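Local coordinates for geranyltranstransferase (PDB 3LOM), which probably makes farnesyl or geranylgeranyl diphosphate by magnesium-dependent chain elongation of isoprenoid diphosphates, at residues I65-G70 against L201-E206; L72-A77 against E129-R134; K15-H20 against R54-Y59; G219-L224 against Y274-D279. One frame throughout, in Å; residues are numbered along the deposited sequence.

Contact 1: residues I65-G70 against L201-E206; sequences IDVDQG and LAAQHE
Ile65 and Gln204 pass each other with their side chains running opposite ways, and between them they carry most of this contact. The tight side lies here: Ile65 CD1 rests against Gln204 CG at 3.7 Å, and further along the glutamine chain OE1 comes within 3.5 Å of Val67 CG2. The chain of Gln204 bends at chi2 (-79°), and its amide end lies beside Ile65 O and Val67. Its NE2 lies 2.9 Å from Ile65 O, but the angle there is too poor for a hydrogen bond. Val67 CG2, anti to its backbone N, also meets Ala203 CB at 3.7 Å. Leu201 adds a looser edge, its CD2 being 4.3 Å from Ile65 CD1. Solvent takes over beyond this patch. Asp66, the positive-phi residue of a Schellman motif that ends helix 53-64, is exposed and forms a salt bridge with Lys287 through OD1. Exposed Asp68 N-caps helix 69-91 through a weak bond from Gly70 N. A type I turn from Leu201 to Gln204 leads out of helix 178-201, so the contact joins two interhelical connections. Helix 209-236 packs on the Ile65-Leu201 end, with Ile211 on Ile65 and both Lys212 and Leu215 on Leu201.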
loop_
_atom_site.group_PDB
_atom_site.type_symbol
_atom_site.label_atom_id
_atom_site.label_comp_id
_atom_site.label_asym_id
_atom_site.label_seq_id
_atom_site.Cartn_x
_atom_site.Cartn_y
_atom_site.Cartn_z
ATOM N N ILE A 65 16.553 23.482 1.379
ATOM C CA ILE A 65 15.705 24.178 2.348
ATOM C C ILE A 65 16.024 23.792 3.800
ATOM O O ILE A 65 15.203 24.001 4.705
ATOM C CB ILE A 65 14.182 24.048 2.020
ATOM C CG1 ILE A 65 13.702 22.590 2.082
ATOM C CG2 ILE A 65 13.885 24.677 0.662
ATOM C CD1 ILE A 65 12.195 22.445 2.028
ATOM N N ASP A 66 17.224 23.239 3.998
ATOM C CA ASP A 66 17.814 22.977 5.325
ATOM C C ASP A 66 16.935 22.199 6.320
ATOM O O ASP A 66 16.875 22.542 7.506
ATOM C CB ASP A 66 18.318 24.286 5.959
ATOM C CG ASP A 66 19.322 25.014 5.085
ATOM O OD1 ASP A 66 19.100 26.211 4.812
ATOM O OD2 ASP A 66 20.326 24.396 4.666
ATOM N N VAL A 67 16.256 21.161 5.843
ATOM C CA VAL A 67 15.457 20.322 6.741
ATOM C C VAL A 67 16.342 19.237 7.380
ATOM O O VAL A 67 17.375 18.856 6.814
ATOM C CB VAL A 67 14.165 19.767 6.047
ATOM C CG1 VAL A 67 14.500 18.750 4.988
ATOM C CG2 VAL A 67 13.173 19.204 7.070
ATOM N N ASP A 68 15.948 18.793 8.574
ATOM C CA ASP A 68 16.707 17.828 9.371
ATOM C C ASP A 68 17.009 16.552 8.590
ATOM O O ASP A 68 16.128 15.999 7.924
ATOM C CB ASP A 68 15.949 17.499 10.662
ATOM C CG ASP A 68 16.758 16.639 11.614
ATOM O OD1 ASP A 68 16.262 15.560 12.005
ATOM O OD2 ASP A 68 17.889 17.036 11.966
ATOM N N GLN A 69 18.259 16.102 8.666
ATOM C CA GLN A 69 18.700 14.930 7.916
ATOM C C GLN A 69 18.111 13.613 8.426
ATOM O O GLN A 69 18.035 12.646 7.675
ATOM C CB GLN A 69 20.225 14.864 7.838
ATOM C CG GLN A 69 20.812 15.796 6.783
ATOM C CD GLN A 69 21.958 15.162 6.008
ATOM O OE1 GLN A 69 21.899 13.988 5.630
ATOM N NE2 GLN A 69 23.000 15.944 5.753
ATOM N N GLY A 70 17.691 13.597 9.691
ATOM C CA GLY A 70 16.937 12.485 10.273
ATOM C C GLY A 70 15.592 12.294 9.594
ATOM O O GLY A 70 15.220 11.165 9.253
ATOM N N LEU A 201 9.034 19.488 0.776
ATOM C CA LEU A 201 8.359 20.779 0.968
ATOM C C LEU A 201 7.323 20.770 2.090
ATOM O O LEU A 201 7.134 21.778 2.770
ATOM C CB LEU A 201 7.709 21.256 -0.333
ATOM C CG LEU A 201 8.659 21.863 -1.369
ATOM C CD1 LEU A 201 7.994 21.907 -2.734
ATOM C CD2 LEU A 201 9.155 23.254 -0.950
ATOM N N ALA A 202 6.672 19.628 2.295
ATOM C CA ALA A 202 5.655 19.502 3.338
ATOM C C ALA A 202 6.248 19.381 4.751
ATOM O O ALA A 202 5.506 19.306 5.734
ATOM C CB ALA A 202 4.716 18.337 3.030
ATOM N N ALA A 203 7.578 19.374 4.844
ATOM C CA ALA A 203 8.278 19.390 6.132
ATOM C C ALA A 203 8.334 20.783 6.772
ATOM O O ALA A 203 8.551 20.901 7.981
ATOM C CB ALA A 203 9.674 18.829 5.983
ATOM N N GLN A 204 8.138 21.829 5.967
ATOM C CA GLN A 204 8.196 23.211 6.465
ATOM C C GLN A 204 6.822 23.880 6.492
ATOM O O GLN A 204 5.944 23.562 5.686
ATOM C CB GLN A 204 9.171 24.066 5.646
ATOM C CG GLN A 204 10.392 23.339 5.095
ATOM C CD GLN A 204 11.491 23.118 6.121
ATOM O OE1 GLN A 204 11.386 22.252 6.993
ATOM N NE2 GLN A 204 12.568 23.886 6.003
ATOM N N HIS A 205 6.657 24.820 7.422
ATOM C CA HIS A 205 5.384 25.501 7.641
ATOM C C HIS A 205 5.163 26.648 6.654
ATOM O O HIS A 205 4.098 26.747 6.038
ATOM C CB HIS A 205 5.303 26.000 9.091
ATOM C CG HIS A 205 3.957 26.529 9.482
ATOM N ND1 HIS A 205 2.800 25.790 9.355
ATOM C CD2 HIS A 205 3.588 27.715 10.021
ATOM C CE1 HIS A 205 1.774 26.505 9.784
ATOM N NE2 HIS A 205 2.226 27.676 10.194
ATOM N N GLU A 206 6.174 27.504 6.506
ATOM C CA GLU A 206 6.065 28.710 5.682
ATOM C C GLU A 206 7.152 28.763 4.609
ATOM O O GLU A 206 8.010 29.651 4.637
ATOM C CB GLU A 206 6.136 29.979 6.551
ATOM C CG GLU A 206 5.151 30.057 7.723
ATOM C CD GLU A 206 3.784 30.604 7.335
ATOM O OE1 GLU A 206 3.463 31.737 7.752
ATOM O OE2 GLU A 206 3.030 29.908 6.619
#

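Contact 2: residues L72-A77 against E129-R134; sequences LDIIAA and EVLLMR
Ile74 lies across Val130 and Arg134 at a slant, each of its two branches serving a different turn of the opposite helix. CG2, anti to the backbone N, sits 3.6 Å from Val130 O and 3.9 Å from Val130 CG1. The other branch carries CD1 to the later turn, where it lies 3.7 Å from Arg134 CB and 3.6 Å from Arg134 O. Leu131 starts off to one side, but its end turns inward, bringing CD2 to 4.4 Å from both Ile74 CG2 and Ile75 CA. Helices 69-91 and 113-135 thus pack as an antiparallel pair within the all-helical isoprenoid synthase fold; the axes of segments 72-77 and 129-134 approach to 9.1 Å at an angle of 160°. No hydrogen bond crosses between these segments. Arg134 gives the interface only the root of its side chain: the chain bends at chi2 and its guanidinium leads away to a salt bridge with Glu30. Tyr23 and Leu27 of helix 5-28 cover one side of the pair, while Ile147 and Leu151 of helix 141-155 pack on Leu131. On helix 113-135, Leu132 and Met133 pack against Gln149 of the second subunit.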
loop_
_atom_site.group_PDB
_atom_site.type_symbol
_atom_site.label_atom_id
_atom_site.label_comp_id
_atom_site.label_asym_id
_atom_site.label_seq_id
_atom_site.Cartn_x
_atom_site.Cartn_y
_atom_site.Cartn_z
ATOM N N LEU A 72 14.911 13.440 6.563
ATOM C CA LEU A 72 15.288 13.067 5.205
ATOM C C LEU A 72 15.524 11.571 5.008
ATOM O O LEU A 72 15.125 11.021 3.982
ATOM C CB LEU A 72 16.516 13.863 4.757
ATOM C CG LEU A 72 16.255 15.353 4.514
ATOM C CD1 LEU A 72 17.525 16.073 4.083
ATOM C CD2 LEU A 72 15.155 15.515 3.470
ATOM N N ASP A 73 16.159 10.928 5.991
ATOM C CA ASP A 73 16.362 9.473 5.995
ATOM C C ASP A 73 15.048 8.723 5.844
ATOM O O ASP A 73 14.946 7.793 5.038
ATOM C CB ASP A 73 17.035 9.016 7.298
ATOM C CG ASP A 73 18.473 9.482 7.418
ATOM O OD1 ASP A 73 19.186 9.518 6.392
ATOM O OD2 ASP A 73 18.894 9.802 8.551
ATOM N N ILE A 74 14.059 9.151 6.625
ATOM C CA ILE A 74 12.737 8.536 6.681
ATOM C C ILE A 74 11.983 8.705 5.366
ATOM O O ILE A 74 11.452 7.723 4.828
ATOM C CB ILE A 74 11.906 9.123 7.847
ATOM C CG1 ILE A 74 12.640 8.907 9.173
ATOM C CG2 ILE A 74 10.511 8.508 7.891
ATOM C CD1 ILE A 74 12.267 9.893 10.262
ATOM N N ILE A 75 11.962 9.938 4.851
ATOM C CA ILE A 75 11.252 10.262 3.605
ATOM C C ILE A 75 11.826 9.484 2.426
ATOM O O ILE A 75 11.071 8.886 1.652
ATOM C CB ILE A 75 11.222 11.798 3.309
ATOM C CG1 ILE A 75 10.464 12.542 4.418
ATOM C CG2 ILE A 75 10.580 12.080 1.935
ATOM C CD1 ILE A 75 10.417 14.060 4.261
ATOM N N ALA A 76 13.155 9.465 2.331
ATOM C CA ALA A 76 13.885 8.725 1.300
ATOM C C ALA A 76 13.715 7.200 1.375
ATOM O O ALA A 76 13.762 6.516 0.348
ATOM C CB ALA A 76 15.358 9.079 1.364
ATOM N N ALA A 77 13.532 6.676 2.585
ATOM C CA ALA A 77 13.318 5.247 2.782
ATOM C C ALA A 77 11.945 4.861 2.259
ATOM O O ALA A 77 11.811 3.891 1.508
ATOM C CB ALA A 77 13.447 4.876 4.258
ATOM N N GLU A 129 4.035 2.806 7.023
ATOM C CA GLU A 129 4.373 2.541 8.441
ATOM C C GLU A 129 5.568 3.367 8.911
ATOM O O GLU A 129 5.497 4.035 9.939
ATOM C CB GLU A 129 4.643 1.046 8.685
ATOM C CG GLU A 129 4.830 0.652 10.162
ATOM C CD GLU A 129 4.470 -0.804 10.463
ATOM O OE1 GLU A 129 4.233 -1.121 11.650
ATOM O OE2 GLU A 129 4.410 -1.633 9.532
ATOM N N VAL A 130 6.647 3.321 8.131
ATOM C CA VAL A 130 7.870 4.085 8.374
ATOM C C VAL A 130 7.609 5.594 8.477
ATOM O O VAL A 130 8.141 6.253 9.376
ATOM C CB VAL A 130 8.932 3.779 7.284
ATOM C CG1 VAL A 130 10.151 4.691 7.404
ATOM C CG2 VAL A 130 9.355 2.328 7.373
ATOM N N LEU A 131 6.785 6.129 7.572
ATOM C CA LEU A 131 6.417 7.545 7.614
ATOM C C LEU A 131 5.692 7.877 8.904
ATOM O O LEU A 131 6.090 8.788 9.613
ATOM C CB LEU A 131 5.556 7.948 6.417
ATOM C CG LEU A 131 6.231 8.081 5.052
ATOM C CD1 LEU A 131 5.177 8.229 3.972
ATOM C CD2 LEU A 131 7.231 9.222 4.995
ATOM N N LEU A 132 4.656 7.107 9.221
ATOM C CA LEU A 132 3.840 7.369 10.399
ATOM C C LEU A 132 4.525 7.217 11.763
ATOM O O LEU A 132 4.365 8.099 12.608
ATOM C CB LEU A 132 2.562 6.539 10.369
ATOM C CG LEU A 132 1.580 6.765 9.218
ATOM C CD1 LEU A 132 0.384 5.880 9.455
ATOM C CD2 LEU A 132 1.170 8.236 9.051
ATOM N N MET A 133 5.273 6.132 11.991
ATOM C CA MET A 133 5.900 5.903 13.300
ATOM C C MET A 133 7.186 6.720 13.529
ATOM O O MET A 133 7.429 7.202 14.636
ATOM C CB MET A 133 6.097 4.399 13.603
ATOM C CG MET A 133 7.143 3.653 12.767
ATOM S SD MET A 133 7.160 1.860 13.031
ATOM C CE MET A 133 8.405 1.376 11.828
ATOM N N ARG A 134 7.994 6.878 12.478
ATOM C CA ARG A 134 9.296 7.552 12.601
ATOM C C ARG A 134 9.265 9.082 12.510
ATOM O O ARG A 134 10.120 9.744 13.104
ATOM C CB ARG A 134 10.323 6.984 11.609
ATOM C CG ARG A 134 10.606 5.492 11.755
ATOM C CD ARG A 134 11.398 5.183 13.019
ATOM N NE ARG A 134 11.558 3.746 13.233
ATOM C CZ ARG A 134 12.563 3.017 12.755
ATOM N NH1 ARG A 134 13.517 3.579 12.018
ATOM N NH2 ARG A 134 12.612 1.717 13.009
#

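Contact 3: residues K15-H20 against R54-Y59; sequences KYTQRH and RPILVY. With PO4 (phosphate ion), chain C.
Tyr59 holds CG anti to its carbonyl carbon (chi1 -76°), which sets that atom 3.5 Å from Tyr16 CD1, the closest approach between the two residues. Tyr59 CB stands 3.5 Å from the centroid of the Tyr16 ring, almost exactly on the ring normal, a CH-pi contact over the centre of the face. The two rings lie almost parallel (6°) yet displaced, with little overlap and with centroids 4.6 Å from each other. In His20, CG is instead anti to the backbone N, which brings the imidazole over Pro55: Pro55 CG lies 3.7 Å from the ring centroid, a second CH-pi contact over a face. His20 CB meets the edge of the Tyr59 ring. Segments 15-20 and 54-59, on helices 5-28 and 53-64, cross at 109°, and Arg54 and Pro55 belong to the GGKRxRP sequence characteristic of trans-prenyltransferases, whose basic residues in relatives hold the diphosphate of isopentenyl diphosphate. Consistent with such a site, Arg54 NH2 donates to O4 of a phosphate ion at 2.8 Å, at the guanidinium edge and near its plane; the ion, probably from the crystallisation liquor, is also bonded by Ile53 N. A water lying in the imidazole plane joins His20 ND1, at 2.9 Å, to Tyr59 OH, to which it donates at 2.6 Å. That hydroxyl also bonds to Asp73 of helix 69-91, which takes a salt bridge from Arg19 NE, while Tyr16 OH is hydrogen-bonded to Asp63.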
loop_
_atom_site.group_PDB
_atom_site.type_symbol
_atom_site.label_atom_id
_atom_site.label_comp_id
_atom_site.label_asym_id
_atom_site.label_seq_id
_atom_site.Cartn_x
_atom_site.Cartn_y
_atom_site.Cartn_z
ATOM N N LYS A 15 28.161 9.318 -0.523
ATOM C CA LYS A 15 27.903 9.240 0.913
ATOM C C LYS A 15 26.417 9.123 1.219
ATOM O O LYS A 15 26.035 8.505 2.215
ATOM C CB LYS A 15 28.466 10.480 1.618
ATOM C CG LYS A 15 29.043 10.227 3.004
ATOM C CD LYS A 15 30.493 9.760 2.924
ATOM C CE LYS A 15 31.098 9.575 4.306
ATOM N NZ LYS A 15 32.528 9.178 4.212
ATOM N N TYR A 16 25.586 9.724 0.367
ATOM C CA TYR A 16 24.134 9.689 0.542
ATOM C C TYR A 16 23.512 8.311 0.274
ATOM O O TYR A 16 22.586 7.918 0.978
ATOM C CB TYR A 16 23.443 10.786 -0.283
ATOM C CG TYR A 16 23.371 12.140 0.411
ATOM C CD1 TYR A 16 23.057 12.238 1.770
ATOM C CD2 TYR A 16 23.586 13.324 -0.296
ATOM C CE1 TYR A 16 22.976 13.477 2.409
ATOM C CE2 TYR A 16 23.507 14.568 0.335
ATOM C CZ TYR A 16 23.203 14.636 1.684
ATOM O OH TYR A 16 23.122 15.860 2.311
ATOM N N THR A 17 24.024 7.587 -0.725
ATOM C CA THR A 17 23.627 6.187 -0.969
ATOM C C THR A 17 23.963 5.299 0.238
ATOM O O THR A 17 23.086 4.596 0.764
ATOM C CB THR A 17 24.309 5.597 -2.236
ATOM O OG1 THR A 17 24.039 6.432 -3.366
ATOM C CG2 THR A 17 23.812 4.175 -2.528
ATOM N N GLN A 18 25.226 5.359 0.669
ATOM C CA GLN A 18 25.724 4.629 1.844
ATOM C C GLN A 18 24.873 4.877 3.085
ATOM O O GLN A 18 24.516 3.928 3.786
ATOM C CB GLN A 18 27.178 5.005 2.148
ATOM C CG GLN A 18 28.216 4.424 1.195
ATOM C CD GLN A 18 29.630 4.906 1.510
ATOM O OE1 GLN A 18 30.307 5.473 0.652
ATOM N NE2 GLN A 18 30.076 4.688 2.749
ATOM N N ARG A 19 24.547 6.149 3.335
ATOM C CA ARG A 19 23.688 6.545 4.455
ATOM C C ARG A 19 22.288 5.942 4.322
ATOM O O ARG A 19 21.720 5.435 5.303
ATOM C CB ARG A 19 23.617 8.077 4.574
ATOM C CG ARG A 19 22.539 8.571 5.535
ATOM C CD ARG A 19 22.629 10.053 5.873
ATOM N NE ARG A 19 21.742 10.342 7.003
ATOM C CZ ARG A 19 21.978 11.243 7.953
ATOM N NH1 ARG A 19 23.086 11.975 7.931
ATOM N NH2 ARG A 19 21.101 11.410 8.937
ATOM N N HIS A 20 21.761 5.975 3.096
ATOM C CA HIS A 20 20.427 5.462 2.800
ATOM C C HIS A 20 20.338 3.940 2.977
ATOM O O HIS A 20 19.385 3.436 3.589
ATOM C CB HIS A 20 19.975 5.898 1.393
ATOM C CG HIS A 20 18.864 5.068 0.827
ATOM N ND1 HIS A 20 17.595 5.052 1.368
ATOM C CD2 HIS A 20 18.836 4.215 -0.227
ATOM C CE1 HIS A 20 16.832 4.227 0.670
ATOM N NE2 HIS A 20 17.562 3.708 -0.302
ATOM N N ARG A 54 15.981 8.434 -6.436
ATOM C CA ARG A 54 14.961 9.079 -5.594
ATOM C C ARG A 54 15.402 9.483 -4.165
ATOM O O ARG A 54 15.129 10.620 -3.764
ATOM C CB ARG A 54 13.635 8.295 -5.593
ATOM C CG ARG A 54 12.888 8.367 -6.913
ATOM C CD ARG A 54 12.086 7.102 -7.179
ATOM N NE ARG A 54 11.574 7.049 -8.549
ATOM C CZ ARG A 54 12.248 6.577 -9.597
ATOM N NH1 ARG A 54 11.687 6.574 -10.803
ATOM N NH2 ARG A 54 13.482 6.110 -9.450
ATOM N N PRO A 55 16.078 8.581 -3.398
ATOM C CA PRO A 55 16.595 9.023 -2.094
ATOM C C PRO A 55 17.594 10.171 -2.149
ATOM O O PRO A 55 17.553 11.042 -1.292
ATOM C CB PRO A 55 17.303 7.776 -1.559
ATOM C CG PRO A 55 16.574 6.690 -2.129
ATOM C CD PRO A 55 16.204 7.116 -3.522
ATOM N N ILE A 56 18.474 10.157 -3.147
ATOM C CA ILE A 56 19.460 11.214 -3.346
ATOM C C ILE A 56 18.787 12.572 -3.580
ATOM O O ILE A 56 19.174 13.572 -2.966
ATOM C CB ILE A 56 20.421 10.886 -4.518
ATOM C CG1 ILE A 56 21.130 9.548 -4.270
ATOM C CG2 ILE A 56 21.450 12.006 -4.704
ATOM C CD1 ILE A 56 21.791 8.944 -5.509
ATOM N N LEU A 57 17.770 12.587 -4.443
ATOM C CA LEU A 57 17.000 13.801 -4.735
ATOM C C LEU A 57 16.330 14.346 -3.488
ATOM O O LEU A 57 16.338 15.550 -3.270
ATOM C CB LEU A 57 15.955 13.550 -5.827
ATOM C CG LEU A 57 16.477 13.251 -7.232
ATOM C CD1 LEU A 57 15.370 12.652 -8.090
ATOM C CD2 LEU A 57 17.087 14.488 -7.888
ATOM N N VAL A 58 15.773 13.451 -2.673
ATOM C CA VAL A 58 15.269 13.795 -1.338
ATOM C C VAL A 58 16.331 14.459 -0.449
ATOM O O VAL A 58 16.056 15.475 0.195
ATOM C CB VAL A 58 14.676 12.547 -0.638
ATOM C CG1 VAL A 58 14.442 12.777 0.853
ATOM C CG2 VAL A 58 13.392 12.170 -1.302
ATOM N N TYR A 59 17.540 13.896 -0.438
ATOM C CA TYR A 59 18.634 14.433 0.374
ATOM C C TYR A 59 19.093 15.795 -0.115
ATOM O O TYR A 59 19.271 16.708 0.682
ATOM C CB TYR A 59 19.822 13.464 0.420
ATOM C CG TYR A 59 19.608 12.276 1.337
ATOM C CD1 TYR A 59 19.240 12.460 2.671
ATOM C CD2 TYR A 59 19.793 10.972 0.878
ATOM C CE1 TYR A 59 19.045 11.377 3.519
ATOM C CE2 TYR A 59 19.599 9.881 1.721
ATOM C CZ TYR A 59 19.228 10.093 3.038
ATOM O OH TYR A 59 19.037 9.022 3.878
HETATM P P PO4 C . 16.634 3.923 -10.371
HETATM O O1 PO4 C . 17.604 3.940 -11.526
HETATM O O2 PO4 C . 16.410 2.496 -9.921
HETATM O O3 PO4 C . 17.192 4.734 -9.225
HETATM O O4 PO4 C . 15.328 4.527 -10.834
HETATM O O HOH W 1 17.434 6.950 3.536
#

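Contact 4: residues G219-L224 against Y274-D279; sequences GKHIGL and YQIAMD
The imidazole of His221 is overlapped on one face by Ile276 CG2, a CH-pi contact in which the methyl stands 3.9 Å from the ring centroid, 7° off the normal. CG2 is nearly equidistant from all five ring atoms. In Ile276 this methyl is the branch anti to the backbone N, whereas the rest of the side chain leads away from helix 209-236. The polar end of the histidine is engaged too: His221 ND1 is hydrogen-bonded to His273 ND1, and the two rings meet. The backbones are nearest at His221 and Ala277, CA to CA 6.0 Å, where Ala277 CB points toward helix 209-236. Helices 209-236 and 263-279 run roughly antiparallel as neighbours in the helical bundle of the isoprenoid synthase fold, the axes of segments 219-224 and 274-279 being 8.7 Å apart at 148°. Ile222 meets both Ala277 and Tyr274. Its chi2 of 84° turns CD1 toward the second helix, where it lies 3.7 Å from Tyr274 CE1 and 4.2 Å from Ala277 CB. Tyr274 itself starts out away from helix 209-236, but its ring comes back to meet Ile222 at a slant and also touches Val225 and Phe226. Its hydroxyl hydrogen-bonds Gln229, which immediately precedes the second aspartate-rich sequence of the family, DDxxD, on the same helix. Thr295 and Leu298 of helix 289-303 also pack on the tyrosine.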
loop_
_atom_site.group_PDB
_atom_site.type_symbol
_atom_site.label_atom_id
_atom_site.label_comp_id
_atom_site.label_asym_id
_atom_site.label_seq_id
_atom_site.Cartn_x
_atom_site.Cartn_y
_atom_site.Cartn_z
ATOM N N GLY A 219 11.753 19.162 -10.736
ATOM C CA GLY A 219 11.072 17.868 -10.657
ATOM C C GLY A 219 10.310 17.384 -11.882
ATOM O O GLY A 219 10.430 16.213 -12.260
ATOM N N LYS A 220 9.522 18.270 -12.497
ATOM C CA LYS A 220 8.746 17.920 -13.695
ATOM C C LYS A 220 9.660 17.604 -14.857
ATOM O O LYS A 220 9.470 16.608 -15.556
ATOM C CB LYS A 220 7.799 19.056 -14.098
ATOM C CG LYS A 220 6.502 19.100 -13.307
ATOM C CD LYS A 220 5.845 20.469 -13.397
ATOM C CE LYS A 220 4.839 20.669 -12.269
ATOM N NZ LYS A 220 4.484 22.105 -12.078
ATOM N N HIS A 221 10.658 18.454 -15.061
ATOM C CA HIS A 221 11.528 18.297 -16.213
ATOM C C HIS A 221 12.528 17.161 -16.046
ATOM O O HIS A 221 12.915 16.535 -17.028
ATOM C CB HIS A 221 12.194 19.627 -16.581
ATOM C CG HIS A 221 11.227 20.641 -17.114
ATOM N ND1 HIS A 221 10.976 20.793 -18.458
ATOM C CD2 HIS A 221 10.412 21.517 -16.479
ATOM C CE1 HIS A 221 10.062 21.730 -18.632
ATOM N NE2 HIS A 221 9.706 22.190 -17.447
ATOM N N ILE A 222 12.913 16.871 -14.804
ATOM C CA ILE A 222 13.838 15.768 -14.537
ATOM C C ILE A 222 13.161 14.388 -14.704
ATOM O O ILE A 222 13.740 13.480 -15.301
ATOM C CB ILE A 222 14.616 15.968 -13.189
ATOM C CG1 ILE A 222 16.051 15.457 -13.300
ATOM C CG2 ILE A 222 13.867 15.426 -11.964
ATOM C CD1 ILE A 222 16.999 16.466 -13.893
ATOM N N GLY A 223 11.916 14.271 -14.236
ATOM C CA GLY A 223 11.122 13.052 -14.385
ATOM C C GLY A 223 10.738 12.739 -15.818
ATOM O O GLY A 223 10.609 11.572 -16.201
ATOM N N LEU A 224 10.560 13.792 -16.608
ATOM C CA LEU A 224 10.270 13.672 -18.027
ATOM C C LEU A 224 11.515 13.260 -18.805
ATOM O O LEU A 224 11.477 12.305 -19.585
ATOM C CB LEU A 224 9.722 15.002 -18.549
ATOM C CG LEU A 224 9.474 15.240 -20.037
ATOM C CD1 LEU A 224 8.511 14.219 -20.642
ATOM C CD2 LEU A 224 8.950 16.653 -20.232
ATOM N N TYR A 274 16.907 19.367 -19.819
ATOM C CA TYR A 274 17.979 19.443 -18.818
ATOM C C TYR A 274 18.412 20.878 -18.551
ATOM O O TYR A 274 18.676 21.236 -17.405
ATOM C CB TYR A 274 19.194 18.600 -19.223
ATOM C CG TYR A 274 19.197 17.212 -18.622
ATOM C CD1 TYR A 274 19.268 17.028 -17.242
ATOM C CD2 TYR A 274 19.133 16.079 -19.434
ATOM C CE1 TYR A 274 19.267 15.755 -16.685
ATOM C CE2 TYR A 274 19.130 14.803 -18.887
ATOM C CZ TYR A 274 19.198 14.649 -17.511
ATOM O OH TYR A 274 19.189 13.391 -16.961
ATOM N N GLN A 275 18.475 21.683 -19.614
ATOM C CA GLN A 275 18.832 23.101 -19.527
ATOM C C GLN A 275 17.825 23.864 -18.669
ATOM O O GLN A 275 18.219 24.665 -17.819
ATOM C CB GLN A 275 18.928 23.712 -20.931
ATOM C CG GLN A 275 19.686 25.036 -21.028
ATOM C CD GLN A 275 18.797 26.262 -20.851
ATOM O OE1 GLN A 275 19.249 27.296 -20.355
ATOM N NE2 GLN A 275 17.530 26.152 -21.254
ATOM N N ILE A 276 16.535 23.592 -18.888
ATOM C CA ILE A 276 15.455 24.184 -18.095
ATOM C C ILE A 276 15.582 23.735 -16.636
ATOM O O ILE A 276 15.399 24.540 -15.713
ATOM C CB ILE A 276 14.036 23.854 -18.690
ATOM C CG1 ILE A 276 13.870 24.399 -20.121
ATOM C CG2 ILE A 276 12.900 24.367 -17.795
ATOM C CD1 ILE A 276 14.129 25.903 -20.306
ATOM N N ALA A 277 15.928 22.459 -16.442
ATOM C CA ALA A 277 16.154 21.902 -15.104
ATOM C C ALA A 277 17.327 22.576 -14.371
ATOM O O ALA A 277 17.187 22.942 -13.199
ATOM C CB ALA A 277 16.342 20.388 -15.174
ATOM N N MET A 278 18.454 22.751 -15.074
ATOM C CA MET A 278 19.636 23.477 -14.566
ATOM C C MET A 278 19.303 24.892 -14.093
ATOM O O MET A 278 19.642 25.284 -12.973
ATOM C CB MET A 278 20.712 23.583 -15.651
ATOM C CG MET A 278 21.374 22.288 -16.051
ATOM S SD MET A 278 22.376 21.568 -14.754
ATOM C CE MET A 278 23.309 20.413 -15.744
ATOM N N ASP A 279 18.617 25.637 -14.959
ATOM C CA ASP A 279 18.288 27.048 -14.745
ATOM C C ASP A 279 17.281 27.298 -13.627
ATOM O O ASP A 279 17.154 28.425 -13.139
ATOM C CB ASP A 279 17.772 27.667 -16.048
ATOM C CG ASP A 279 18.877 27.896 -17.073
ATOM O OD1 ASP A 279 19.837 27.094 -17.142
ATOM O OD2 ASP A 279 18.777 28.891 -17.820
#

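Overall arrangement
Contacts 1, 2 and 3 gather around helix 69-91. Contact 2 is nested within the loop closed by contact 1, their centres 13 Å apart, touching where Val67 CG1 meets Leu72 CD2 at 3.6 Å. Contact 3 joins contact 2 through Asp73 and through Ala76 CB, 3.7 Å from Pro55 CA. Contact 4 stands apart, its centre 26 Å from that of contact 2 across the chain's centre, though its nearest atoms are about 5 Å from contact 3. The family's first aspartate-rich motif begins at the C-terminal end of helix 69-91, the second lies on helix 209-236; in relatives both bind magnesium and diphosphate. The phosphate at contact 3 is consistent with their neighbouring isopentenyl diphosphate site.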